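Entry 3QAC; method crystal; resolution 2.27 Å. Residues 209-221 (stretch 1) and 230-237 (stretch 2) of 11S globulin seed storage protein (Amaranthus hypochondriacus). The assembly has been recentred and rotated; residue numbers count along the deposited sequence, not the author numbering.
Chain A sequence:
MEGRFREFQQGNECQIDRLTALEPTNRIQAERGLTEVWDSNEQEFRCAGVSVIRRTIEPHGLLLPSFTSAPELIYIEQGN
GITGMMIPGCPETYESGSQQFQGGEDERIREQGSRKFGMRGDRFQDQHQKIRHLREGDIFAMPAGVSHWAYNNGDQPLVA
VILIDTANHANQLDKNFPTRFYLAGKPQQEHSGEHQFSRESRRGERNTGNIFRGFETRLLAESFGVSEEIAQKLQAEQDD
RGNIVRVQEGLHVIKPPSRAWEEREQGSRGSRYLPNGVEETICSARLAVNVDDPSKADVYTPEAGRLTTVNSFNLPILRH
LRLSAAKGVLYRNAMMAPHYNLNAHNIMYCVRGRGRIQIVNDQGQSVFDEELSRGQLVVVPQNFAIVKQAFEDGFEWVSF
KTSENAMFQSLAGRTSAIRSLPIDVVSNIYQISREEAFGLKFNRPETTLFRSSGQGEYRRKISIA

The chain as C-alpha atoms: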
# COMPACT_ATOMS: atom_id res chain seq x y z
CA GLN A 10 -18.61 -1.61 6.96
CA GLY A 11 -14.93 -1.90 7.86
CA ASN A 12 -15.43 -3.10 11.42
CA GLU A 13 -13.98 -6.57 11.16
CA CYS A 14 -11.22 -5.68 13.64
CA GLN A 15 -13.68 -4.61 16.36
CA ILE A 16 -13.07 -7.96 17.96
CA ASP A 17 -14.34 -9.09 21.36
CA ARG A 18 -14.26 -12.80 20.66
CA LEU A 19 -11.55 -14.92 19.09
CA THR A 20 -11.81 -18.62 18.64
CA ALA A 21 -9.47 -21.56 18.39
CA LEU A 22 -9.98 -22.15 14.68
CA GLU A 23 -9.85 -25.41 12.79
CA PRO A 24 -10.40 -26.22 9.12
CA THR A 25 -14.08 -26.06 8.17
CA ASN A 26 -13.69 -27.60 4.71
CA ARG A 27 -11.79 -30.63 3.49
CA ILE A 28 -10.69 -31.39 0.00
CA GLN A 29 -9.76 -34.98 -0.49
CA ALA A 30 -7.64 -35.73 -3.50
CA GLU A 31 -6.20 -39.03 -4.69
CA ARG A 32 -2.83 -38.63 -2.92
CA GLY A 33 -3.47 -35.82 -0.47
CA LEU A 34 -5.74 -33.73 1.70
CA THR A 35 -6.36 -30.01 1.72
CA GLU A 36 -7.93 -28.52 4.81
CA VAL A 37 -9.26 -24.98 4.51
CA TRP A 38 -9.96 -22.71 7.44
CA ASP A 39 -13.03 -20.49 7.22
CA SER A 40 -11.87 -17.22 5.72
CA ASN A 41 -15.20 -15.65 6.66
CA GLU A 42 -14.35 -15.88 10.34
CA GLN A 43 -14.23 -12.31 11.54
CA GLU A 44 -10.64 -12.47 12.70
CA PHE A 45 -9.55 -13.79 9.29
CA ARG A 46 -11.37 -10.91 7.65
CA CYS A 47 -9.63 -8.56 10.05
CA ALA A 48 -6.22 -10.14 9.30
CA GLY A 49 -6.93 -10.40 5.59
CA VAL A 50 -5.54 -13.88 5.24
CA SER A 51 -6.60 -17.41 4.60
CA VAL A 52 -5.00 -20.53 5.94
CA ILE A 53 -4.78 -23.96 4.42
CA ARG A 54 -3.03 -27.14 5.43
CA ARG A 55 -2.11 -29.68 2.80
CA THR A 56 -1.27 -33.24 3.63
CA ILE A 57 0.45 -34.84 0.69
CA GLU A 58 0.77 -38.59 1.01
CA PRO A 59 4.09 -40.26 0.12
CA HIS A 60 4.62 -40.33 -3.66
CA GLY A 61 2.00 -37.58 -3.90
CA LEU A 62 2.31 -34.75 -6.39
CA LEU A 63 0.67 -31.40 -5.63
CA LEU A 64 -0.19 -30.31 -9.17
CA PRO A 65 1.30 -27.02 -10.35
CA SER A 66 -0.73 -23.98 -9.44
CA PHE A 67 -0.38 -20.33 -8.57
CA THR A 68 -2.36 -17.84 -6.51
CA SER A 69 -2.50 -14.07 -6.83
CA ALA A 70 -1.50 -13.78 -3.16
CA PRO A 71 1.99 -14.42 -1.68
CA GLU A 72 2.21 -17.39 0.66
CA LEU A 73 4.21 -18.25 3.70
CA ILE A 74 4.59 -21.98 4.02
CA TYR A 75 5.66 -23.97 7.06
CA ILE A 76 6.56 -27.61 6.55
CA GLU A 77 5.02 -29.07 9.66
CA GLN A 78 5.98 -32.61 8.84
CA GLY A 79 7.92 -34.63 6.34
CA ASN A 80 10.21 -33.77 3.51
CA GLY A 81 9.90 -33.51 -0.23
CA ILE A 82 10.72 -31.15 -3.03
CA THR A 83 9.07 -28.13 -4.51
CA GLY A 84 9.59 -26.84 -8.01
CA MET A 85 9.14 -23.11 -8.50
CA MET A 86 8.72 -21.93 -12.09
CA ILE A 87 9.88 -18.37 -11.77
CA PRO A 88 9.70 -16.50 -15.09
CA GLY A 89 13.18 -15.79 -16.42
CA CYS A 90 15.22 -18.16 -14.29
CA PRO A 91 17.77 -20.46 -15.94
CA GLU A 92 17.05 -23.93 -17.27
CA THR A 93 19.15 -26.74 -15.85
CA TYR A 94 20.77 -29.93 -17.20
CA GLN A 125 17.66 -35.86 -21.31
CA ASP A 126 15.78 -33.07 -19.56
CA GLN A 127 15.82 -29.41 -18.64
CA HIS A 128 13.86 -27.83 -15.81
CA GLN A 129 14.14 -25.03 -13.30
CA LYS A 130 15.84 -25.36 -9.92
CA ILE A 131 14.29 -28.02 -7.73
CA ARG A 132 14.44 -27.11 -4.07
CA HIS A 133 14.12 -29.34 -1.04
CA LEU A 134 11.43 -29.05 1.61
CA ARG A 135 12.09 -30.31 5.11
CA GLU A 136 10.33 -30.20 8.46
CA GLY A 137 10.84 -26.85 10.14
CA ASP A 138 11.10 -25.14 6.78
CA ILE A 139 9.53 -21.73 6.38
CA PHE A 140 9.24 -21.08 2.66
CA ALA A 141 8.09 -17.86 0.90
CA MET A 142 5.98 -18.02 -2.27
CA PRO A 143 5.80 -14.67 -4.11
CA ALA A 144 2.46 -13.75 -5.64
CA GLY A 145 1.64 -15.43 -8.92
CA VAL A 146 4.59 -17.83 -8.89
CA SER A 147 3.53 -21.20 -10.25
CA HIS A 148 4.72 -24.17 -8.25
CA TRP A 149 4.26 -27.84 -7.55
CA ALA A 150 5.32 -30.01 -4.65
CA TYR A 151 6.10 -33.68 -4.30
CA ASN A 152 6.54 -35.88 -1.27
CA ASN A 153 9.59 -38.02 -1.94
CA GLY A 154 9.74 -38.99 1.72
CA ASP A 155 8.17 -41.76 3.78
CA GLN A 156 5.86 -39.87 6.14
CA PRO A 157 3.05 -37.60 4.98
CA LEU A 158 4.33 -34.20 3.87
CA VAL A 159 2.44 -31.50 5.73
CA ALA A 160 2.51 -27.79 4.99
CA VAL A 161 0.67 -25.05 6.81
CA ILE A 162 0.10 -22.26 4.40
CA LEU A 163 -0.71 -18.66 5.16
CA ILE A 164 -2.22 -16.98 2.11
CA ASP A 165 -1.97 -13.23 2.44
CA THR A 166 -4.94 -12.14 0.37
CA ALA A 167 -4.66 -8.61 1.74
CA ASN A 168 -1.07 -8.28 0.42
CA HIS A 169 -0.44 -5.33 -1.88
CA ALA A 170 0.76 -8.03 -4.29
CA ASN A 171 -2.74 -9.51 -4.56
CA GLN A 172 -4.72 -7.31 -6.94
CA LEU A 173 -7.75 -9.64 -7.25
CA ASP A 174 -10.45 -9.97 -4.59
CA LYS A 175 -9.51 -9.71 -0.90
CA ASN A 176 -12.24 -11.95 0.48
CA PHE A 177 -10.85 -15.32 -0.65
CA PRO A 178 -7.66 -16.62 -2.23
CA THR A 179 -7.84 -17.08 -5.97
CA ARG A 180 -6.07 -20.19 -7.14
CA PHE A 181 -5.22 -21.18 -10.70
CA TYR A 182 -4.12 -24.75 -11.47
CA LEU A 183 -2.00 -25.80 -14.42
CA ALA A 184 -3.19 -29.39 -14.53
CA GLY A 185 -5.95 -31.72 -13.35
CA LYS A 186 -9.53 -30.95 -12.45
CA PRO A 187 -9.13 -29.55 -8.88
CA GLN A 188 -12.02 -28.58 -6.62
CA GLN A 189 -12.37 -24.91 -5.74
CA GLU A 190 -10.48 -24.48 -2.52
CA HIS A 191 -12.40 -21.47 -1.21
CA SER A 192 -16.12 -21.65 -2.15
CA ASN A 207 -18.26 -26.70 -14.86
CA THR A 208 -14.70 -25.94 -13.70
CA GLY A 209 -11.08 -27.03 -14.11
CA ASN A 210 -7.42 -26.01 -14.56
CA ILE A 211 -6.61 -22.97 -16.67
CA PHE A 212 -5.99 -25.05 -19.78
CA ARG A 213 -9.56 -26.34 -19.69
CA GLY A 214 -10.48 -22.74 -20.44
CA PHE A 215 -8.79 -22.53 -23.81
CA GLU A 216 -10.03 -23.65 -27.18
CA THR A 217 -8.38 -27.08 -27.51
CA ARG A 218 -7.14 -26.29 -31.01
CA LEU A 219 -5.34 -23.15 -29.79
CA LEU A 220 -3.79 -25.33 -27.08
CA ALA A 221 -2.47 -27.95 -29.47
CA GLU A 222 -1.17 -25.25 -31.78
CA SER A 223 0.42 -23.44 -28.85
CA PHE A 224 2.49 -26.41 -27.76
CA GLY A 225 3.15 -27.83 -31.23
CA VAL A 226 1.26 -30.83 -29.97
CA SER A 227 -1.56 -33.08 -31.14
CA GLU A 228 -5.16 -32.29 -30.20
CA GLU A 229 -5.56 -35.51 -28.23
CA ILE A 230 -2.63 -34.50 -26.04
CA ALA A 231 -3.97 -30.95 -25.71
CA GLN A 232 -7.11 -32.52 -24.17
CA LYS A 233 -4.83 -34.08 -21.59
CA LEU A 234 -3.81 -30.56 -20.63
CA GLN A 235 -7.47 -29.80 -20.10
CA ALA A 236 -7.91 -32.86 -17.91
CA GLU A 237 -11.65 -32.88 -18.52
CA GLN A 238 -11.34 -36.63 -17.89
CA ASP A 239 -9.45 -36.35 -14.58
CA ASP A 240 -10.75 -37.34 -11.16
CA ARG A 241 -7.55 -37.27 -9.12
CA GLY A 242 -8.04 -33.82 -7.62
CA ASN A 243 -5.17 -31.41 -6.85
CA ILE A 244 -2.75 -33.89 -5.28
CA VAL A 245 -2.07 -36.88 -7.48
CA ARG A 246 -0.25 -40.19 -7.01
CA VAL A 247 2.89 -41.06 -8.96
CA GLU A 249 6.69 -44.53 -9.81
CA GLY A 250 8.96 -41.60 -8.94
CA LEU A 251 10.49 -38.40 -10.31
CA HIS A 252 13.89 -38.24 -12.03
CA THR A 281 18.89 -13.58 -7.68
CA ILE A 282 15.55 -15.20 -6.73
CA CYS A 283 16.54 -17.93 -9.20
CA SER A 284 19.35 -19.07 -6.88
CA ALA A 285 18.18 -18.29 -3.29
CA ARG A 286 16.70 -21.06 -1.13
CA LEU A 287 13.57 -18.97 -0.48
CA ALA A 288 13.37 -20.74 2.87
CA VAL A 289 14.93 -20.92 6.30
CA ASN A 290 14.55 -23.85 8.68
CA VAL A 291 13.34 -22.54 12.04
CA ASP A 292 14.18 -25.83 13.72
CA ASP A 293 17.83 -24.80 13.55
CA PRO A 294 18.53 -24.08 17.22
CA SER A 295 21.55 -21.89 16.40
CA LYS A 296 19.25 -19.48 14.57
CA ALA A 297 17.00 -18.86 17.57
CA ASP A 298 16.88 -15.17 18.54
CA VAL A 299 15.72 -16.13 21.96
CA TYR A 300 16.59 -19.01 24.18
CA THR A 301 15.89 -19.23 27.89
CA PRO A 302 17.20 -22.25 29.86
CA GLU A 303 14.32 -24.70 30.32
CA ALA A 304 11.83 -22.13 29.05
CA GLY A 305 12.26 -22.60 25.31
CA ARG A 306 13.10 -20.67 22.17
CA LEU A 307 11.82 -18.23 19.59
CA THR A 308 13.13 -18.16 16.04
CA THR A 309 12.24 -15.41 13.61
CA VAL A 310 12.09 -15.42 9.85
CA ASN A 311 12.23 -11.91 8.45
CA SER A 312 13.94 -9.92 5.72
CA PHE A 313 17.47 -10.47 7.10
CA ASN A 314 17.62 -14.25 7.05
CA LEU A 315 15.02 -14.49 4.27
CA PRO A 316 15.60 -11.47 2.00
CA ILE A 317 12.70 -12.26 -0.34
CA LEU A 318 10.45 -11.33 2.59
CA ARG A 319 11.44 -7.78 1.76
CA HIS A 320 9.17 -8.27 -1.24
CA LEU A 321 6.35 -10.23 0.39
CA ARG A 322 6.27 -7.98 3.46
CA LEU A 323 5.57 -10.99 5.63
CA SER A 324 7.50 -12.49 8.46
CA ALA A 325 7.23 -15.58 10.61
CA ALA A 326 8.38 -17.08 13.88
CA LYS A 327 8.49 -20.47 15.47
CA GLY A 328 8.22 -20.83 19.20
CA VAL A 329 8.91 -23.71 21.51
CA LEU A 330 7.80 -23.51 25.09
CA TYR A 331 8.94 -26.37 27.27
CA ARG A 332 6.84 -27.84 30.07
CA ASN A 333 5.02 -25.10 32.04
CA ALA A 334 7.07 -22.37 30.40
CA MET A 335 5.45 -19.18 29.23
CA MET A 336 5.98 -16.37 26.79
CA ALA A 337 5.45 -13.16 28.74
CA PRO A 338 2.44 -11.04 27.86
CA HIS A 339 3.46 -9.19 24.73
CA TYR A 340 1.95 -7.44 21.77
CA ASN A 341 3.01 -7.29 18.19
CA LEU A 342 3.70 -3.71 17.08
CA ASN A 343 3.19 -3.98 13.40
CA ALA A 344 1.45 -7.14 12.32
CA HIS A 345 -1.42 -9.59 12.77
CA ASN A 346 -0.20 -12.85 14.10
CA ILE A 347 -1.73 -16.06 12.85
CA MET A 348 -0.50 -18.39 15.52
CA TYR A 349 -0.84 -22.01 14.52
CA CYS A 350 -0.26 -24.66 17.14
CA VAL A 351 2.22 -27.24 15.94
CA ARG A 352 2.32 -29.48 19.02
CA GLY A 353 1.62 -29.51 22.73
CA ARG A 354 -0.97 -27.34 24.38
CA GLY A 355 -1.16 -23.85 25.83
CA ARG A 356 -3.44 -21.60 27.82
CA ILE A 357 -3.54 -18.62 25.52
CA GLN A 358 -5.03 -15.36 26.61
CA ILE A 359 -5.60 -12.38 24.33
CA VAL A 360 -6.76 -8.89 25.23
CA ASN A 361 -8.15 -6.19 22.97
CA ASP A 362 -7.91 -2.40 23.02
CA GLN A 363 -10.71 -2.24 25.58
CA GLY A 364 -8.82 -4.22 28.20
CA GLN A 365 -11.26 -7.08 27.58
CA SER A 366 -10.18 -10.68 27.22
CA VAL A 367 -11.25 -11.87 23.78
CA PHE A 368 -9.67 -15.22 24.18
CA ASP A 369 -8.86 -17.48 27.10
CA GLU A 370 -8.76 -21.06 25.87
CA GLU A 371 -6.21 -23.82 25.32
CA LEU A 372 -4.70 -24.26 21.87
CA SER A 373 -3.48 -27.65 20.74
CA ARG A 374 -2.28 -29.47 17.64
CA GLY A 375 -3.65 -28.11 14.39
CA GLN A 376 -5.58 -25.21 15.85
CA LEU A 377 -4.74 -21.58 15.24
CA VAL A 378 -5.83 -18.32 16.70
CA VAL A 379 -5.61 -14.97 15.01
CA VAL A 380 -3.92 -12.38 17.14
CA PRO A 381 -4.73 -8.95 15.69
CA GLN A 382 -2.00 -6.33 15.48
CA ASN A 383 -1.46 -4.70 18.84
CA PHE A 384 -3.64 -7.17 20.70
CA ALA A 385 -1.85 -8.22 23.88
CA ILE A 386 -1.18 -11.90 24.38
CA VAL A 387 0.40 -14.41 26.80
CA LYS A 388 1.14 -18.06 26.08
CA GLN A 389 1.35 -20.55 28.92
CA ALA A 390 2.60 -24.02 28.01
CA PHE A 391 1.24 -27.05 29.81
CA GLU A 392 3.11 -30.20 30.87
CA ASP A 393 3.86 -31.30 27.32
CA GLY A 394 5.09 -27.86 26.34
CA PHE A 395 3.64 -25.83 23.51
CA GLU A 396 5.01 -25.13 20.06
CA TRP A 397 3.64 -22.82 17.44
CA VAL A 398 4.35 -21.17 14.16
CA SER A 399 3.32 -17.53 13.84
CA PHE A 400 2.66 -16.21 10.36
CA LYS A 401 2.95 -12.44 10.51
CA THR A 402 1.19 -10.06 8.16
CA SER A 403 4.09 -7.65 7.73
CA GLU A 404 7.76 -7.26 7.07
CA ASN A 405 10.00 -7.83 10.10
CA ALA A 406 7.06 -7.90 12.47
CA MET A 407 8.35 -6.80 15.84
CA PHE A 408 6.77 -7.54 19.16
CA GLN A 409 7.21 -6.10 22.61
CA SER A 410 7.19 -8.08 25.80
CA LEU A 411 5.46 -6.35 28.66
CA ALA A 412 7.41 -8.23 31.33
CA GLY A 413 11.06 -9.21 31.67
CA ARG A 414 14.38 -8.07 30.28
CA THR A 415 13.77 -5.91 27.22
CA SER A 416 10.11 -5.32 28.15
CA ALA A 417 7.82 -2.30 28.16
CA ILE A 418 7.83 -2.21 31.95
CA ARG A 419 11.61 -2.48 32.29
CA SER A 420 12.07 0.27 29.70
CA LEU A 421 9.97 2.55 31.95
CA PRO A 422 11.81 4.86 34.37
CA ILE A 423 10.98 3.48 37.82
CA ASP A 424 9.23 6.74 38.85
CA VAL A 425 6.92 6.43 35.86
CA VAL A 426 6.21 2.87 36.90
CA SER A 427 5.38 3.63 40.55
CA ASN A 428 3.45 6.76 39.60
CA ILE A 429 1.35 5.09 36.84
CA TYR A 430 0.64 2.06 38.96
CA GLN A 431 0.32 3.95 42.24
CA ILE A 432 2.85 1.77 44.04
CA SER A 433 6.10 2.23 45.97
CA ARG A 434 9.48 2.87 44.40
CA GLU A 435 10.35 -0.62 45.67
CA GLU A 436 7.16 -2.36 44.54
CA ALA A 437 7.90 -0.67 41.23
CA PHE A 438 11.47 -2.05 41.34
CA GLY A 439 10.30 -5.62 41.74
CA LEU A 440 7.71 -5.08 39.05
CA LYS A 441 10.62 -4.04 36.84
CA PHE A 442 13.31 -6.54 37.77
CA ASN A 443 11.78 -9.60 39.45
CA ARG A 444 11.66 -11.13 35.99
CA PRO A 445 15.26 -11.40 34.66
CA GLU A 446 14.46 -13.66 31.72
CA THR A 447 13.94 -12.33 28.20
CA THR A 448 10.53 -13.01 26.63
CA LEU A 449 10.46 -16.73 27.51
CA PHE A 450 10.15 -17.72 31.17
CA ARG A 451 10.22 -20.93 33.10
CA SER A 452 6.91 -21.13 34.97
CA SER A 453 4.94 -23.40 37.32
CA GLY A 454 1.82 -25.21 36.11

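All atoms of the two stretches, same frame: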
# COMPACT_ATOMS: atom_id res chain seq x y z
N GLY A 209 -12.30 -26.29 -13.88
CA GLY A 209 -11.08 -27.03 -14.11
C GLY A 209 -9.83 -26.17 -14.03
O GLY A 209 -9.89 -25.04 -13.55
N ASN A 210 -8.70 -26.72 -14.51
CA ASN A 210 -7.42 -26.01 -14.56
C ASN A 210 -7.43 -25.02 -15.71
O ASN A 210 -8.30 -25.09 -16.58
CB ASN A 210 -6.25 -27.00 -14.70
CG ASN A 210 -6.09 -27.53 -16.12
OD1 ASN A 210 -5.81 -26.77 -17.04
ND2 ASN A 210 -6.25 -28.84 -16.30
N ILE A 211 -6.48 -24.09 -15.73
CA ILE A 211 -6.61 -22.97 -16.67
C ILE A 211 -6.66 -23.42 -18.12
O ILE A 211 -7.26 -22.75 -18.96
CB ILE A 211 -5.51 -21.91 -16.50
CG1 ILE A 211 -4.15 -22.45 -16.93
CG2 ILE A 211 -5.48 -21.39 -15.08
CD1 ILE A 211 -3.09 -21.41 -16.87
N PHE A 212 -6.02 -24.55 -18.42
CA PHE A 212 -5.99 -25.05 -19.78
C PHE A 212 -7.39 -25.43 -20.25
O PHE A 212 -7.73 -25.19 -21.40
CB PHE A 212 -5.03 -26.22 -19.92
CG PHE A 212 -3.59 -25.83 -19.77
CD1 PHE A 212 -2.79 -26.42 -18.81
CD2 PHE A 212 -3.05 -24.86 -20.59
CE1 PHE A 212 -1.46 -26.04 -18.67
CE2 PHE A 212 -1.73 -24.48 -20.45
CZ PHE A 212 -0.94 -25.08 -19.49
N ARG A 213 -8.19 -26.00 -19.35
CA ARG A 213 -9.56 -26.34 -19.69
C ARG A 213 -10.28 -25.14 -20.31
O ARG A 213 -11.21 -25.29 -21.09
CB ARG A 213 -10.33 -26.84 -18.46
CG ARG A 213 -11.81 -26.47 -18.49
CD ARG A 213 -12.71 -27.52 -17.85
NE ARG A 213 -14.12 -27.19 -18.06
CZ ARG A 213 -15.14 -27.95 -17.67
NH1 ARG A 213 -14.92 -29.10 -17.05
NH2 ARG A 213 -16.39 -27.56 -17.92
N GLY A 214 -9.83 -23.94 -19.96
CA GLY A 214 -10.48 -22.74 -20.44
C GLY A 214 -10.24 -22.45 -21.91
O GLY A 214 -11.07 -21.84 -22.58
N PHE A 215 -9.11 -22.88 -22.43
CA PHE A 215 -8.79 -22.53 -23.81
C PHE A 215 -9.41 -23.48 -24.83
O PHE A 215 -9.59 -24.68 -24.59
CB PHE A 215 -7.28 -22.42 -24.01
CG PHE A 215 -6.64 -21.27 -23.28
CD1 PHE A 215 -6.71 -19.98 -23.80
CD2 PHE A 215 -5.95 -21.48 -22.09
CE1 PHE A 215 -6.12 -18.92 -23.14
CE2 PHE A 215 -5.35 -20.42 -21.42
CZ PHE A 215 -5.43 -19.14 -21.94
N GLU A 216 -9.75 -22.90 -25.98
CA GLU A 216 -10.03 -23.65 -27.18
C GLU A 216 -8.93 -24.70 -27.37
O GLU A 216 -7.75 -24.36 -27.46
CB GLU A 216 -10.07 -22.68 -28.37
CG GLU A 216 -11.11 -22.98 -29.41
CD GLU A 216 -10.60 -23.95 -30.45
OE1 GLU A 216 -10.67 -25.18 -30.21
OE2 GLU A 216 -10.13 -23.46 -31.50
N THR A 217 -9.32 -25.97 -27.41
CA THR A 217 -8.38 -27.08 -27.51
C THR A 217 -7.42 -26.93 -28.68
O THR A 217 -6.22 -27.19 -28.56
CB THR A 217 -9.12 -28.43 -27.61
OG1 THR A 217 -10.06 -28.53 -26.54
CG2 THR A 217 -8.15 -29.60 -27.55
N ARG A 218 -7.95 -26.51 -29.83
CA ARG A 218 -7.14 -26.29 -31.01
C ARG A 218 -5.98 -25.35 -30.67
O ARG A 218 -4.82 -25.73 -30.79
CB ARG A 218 -7.98 -25.74 -32.17
CG ARG A 218 -7.23 -25.65 -33.49
CD ARG A 218 -8.18 -25.47 -34.68
NE ARG A 218 -9.27 -26.45 -34.69
CZ ARG A 218 -10.56 -26.14 -34.64
NH1 ARG A 218 -10.94 -24.86 -34.58
NH2 ARG A 218 -11.49 -27.10 -34.65
N LEU A 219 -6.32 -24.13 -30.24
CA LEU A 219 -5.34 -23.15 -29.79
C LEU A 219 -4.29 -23.77 -28.87
O LEU A 219 -3.11 -23.45 -28.98
CB LEU A 219 -6.03 -21.96 -29.10
CG LEU A 219 -6.41 -20.75 -29.97
CD1 LEU A 219 -7.24 -19.70 -29.21
CD2 LEU A 219 -5.18 -20.11 -30.58
N LEU A 220 -4.72 -24.65 -27.97
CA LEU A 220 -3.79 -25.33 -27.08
C LEU A 220 -2.79 -26.17 -27.83
O LEU A 220 -1.57 -26.03 -27.64
CB LEU A 220 -4.52 -26.20 -26.06
CG LEU A 220 -5.04 -25.47 -24.82
CD1 LEU A 220 -5.16 -26.43 -23.66
CD2 LEU A 220 -4.13 -24.30 -24.45
N ALA A 221 -3.30 -27.06 -28.68
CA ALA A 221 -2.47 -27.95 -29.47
C ALA A 221 -1.47 -27.14 -30.29
O ALA A 221 -0.26 -27.41 -30.30
CB ALA A 221 -3.34 -28.81 -30.39
N ILE A 230 -3.50 -34.83 -27.17
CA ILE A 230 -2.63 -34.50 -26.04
C ILE A 230 -3.04 -33.17 -25.40
O ILE A 230 -3.01 -33.03 -24.18
CB ILE A 230 -1.15 -34.49 -26.44
CG1 ILE A 230 -0.63 -35.93 -26.49
CG2 ILE A 230 -0.32 -33.68 -25.44
CD1 ILE A 230 0.87 -36.03 -26.68
N ALA A 231 -3.43 -32.21 -26.23
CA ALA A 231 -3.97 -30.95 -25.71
C ALA A 231 -5.13 -31.19 -24.73
O ALA A 231 -5.22 -30.52 -23.71
CB ALA A 231 -4.41 -30.04 -26.85
N GLN A 232 -5.99 -32.16 -25.04
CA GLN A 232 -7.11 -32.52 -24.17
C GLN A 232 -6.63 -33.04 -22.82
O GLN A 232 -7.33 -32.94 -21.81
CB GLN A 232 -7.97 -33.60 -24.81
CG GLN A 232 -8.62 -33.22 -26.11
CD GLN A 232 -9.50 -34.33 -26.64
OE1 GLN A 232 -10.72 -34.18 -26.71
NE2 GLN A 232 -8.89 -35.46 -27.01
N LYS A 233 -5.44 -33.62 -22.82
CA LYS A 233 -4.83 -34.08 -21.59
C LYS A 233 -4.51 -32.87 -20.71
O LYS A 233 -4.77 -32.88 -19.50
CB LYS A 233 -3.58 -34.90 -21.89
CG LYS A 233 -3.90 -36.17 -22.66
CD LYS A 233 -4.97 -36.98 -21.94
CE LYS A 233 -4.36 -37.92 -20.90
NZ LYS A 233 -3.70 -39.11 -21.54
N LEU A 234 -3.97 -31.83 -21.32
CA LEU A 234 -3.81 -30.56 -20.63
C LEU A 234 -5.11 -30.18 -19.93
O LEU A 234 -5.11 -29.76 -18.78
CB LEU A 234 -3.39 -29.47 -21.61
CG LEU A 234 -1.91 -29.04 -21.56
CD1 LEU A 234 -1.01 -30.16 -21.06
CD2 LEU A 234 -1.42 -28.50 -22.89
N GLN A 235 -6.23 -30.35 -20.62
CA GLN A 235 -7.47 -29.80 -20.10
C GLN A 235 -8.06 -30.69 -19.04
O GLN A 235 -8.94 -30.27 -18.28
CB GLN A 235 -8.44 -29.54 -21.24
CG GLN A 235 -7.87 -28.55 -22.23
CD GLN A 235 -8.73 -28.40 -23.46
OE1 GLN A 235 -9.20 -29.38 -24.03
NE2 GLN A 235 -8.92 -27.16 -23.88
N ALA A 236 -7.56 -31.92 -18.97
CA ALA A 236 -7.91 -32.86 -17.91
C ALA A 236 -9.41 -32.92 -17.64
O ALA A 236 -9.83 -33.11 -16.50
CB ALA A 236 -7.16 -32.53 -16.64
N GLU A 237 -10.21 -32.75 -18.67
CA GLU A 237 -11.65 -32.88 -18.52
C GLU A 237 -11.99 -34.27 -17.98
O GLU A 237 -12.97 -34.45 -17.26
CB GLU A 237 -12.32 -32.61 -19.87
CG GLU A 237 -11.34 -32.70 -21.04
CD GLU A 237 -11.71 -31.81 -22.21
OE1 GLU A 237 -12.67 -31.01 -22.07
OE2 GLU A 237 -11.04 -31.90 -23.27

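Gln235 is the residue most covered in this contact, and its side-chain amide makes one good hydrogen bond and one weak one across it. Its chi1 is m and its chi2 t, and although CA-to-CB points sideways, the end of the chain comes nearer to the other stretch. There its amide faces a loop turning into a helix. Gln235 OE1 accepts a hydrogen bond from Thr217 OG1 at 2.8 Å, while Gln235 NE2 gives a weak one to Phe212 O at 3.4 Å. Gln235 NE2 also lies 2.7 Å from Phe215 O, but the angle is too poor for a hydrogen bond. The aliphatic part is used as well: Gln235 CG packs 3.7 Å from Leu220 CD1.

Leu234, next in covered area, shows how one residue can serve two chemistries. Leu234 CG sits over a face of the Phe212 ring, 4.1 Å from the centroid and 18° off the normal, a CH-pi contact, and Leu234 CB lies 4.1 Å from Leu220 CD1. Leu234 O takes a hydrogen bond from Asn210 ND2 at 2.9 Å. The other end of that asparagine amide turns back on its own stretch, where Asn210 OD1 accepts from Phe212 N at 2.6 Å. One side chain thus ties the local turn to the neighbouring helix.

Ala231, one helical turn before Gln235, lies where the two helices meet. Ala231 CB points toward the other stretch and lies 3.9 Å from both Leu220 CB and Ala221 CB, and 3.8 Å from Thr217 CG2. With methyls meeting here, Ala221 CA and Ala231 CA come within 5.0 Å, while the helices cross steeply at 111°. Where the helices meet, then, alanine faces alanine; beyond them, Arg213 CA and Gln235 CA come closer still, at 4.1 Å, and Gln235 offers a long side chain whose amide bonds to Thr217 OG1 and, weakly, to Phe212 O.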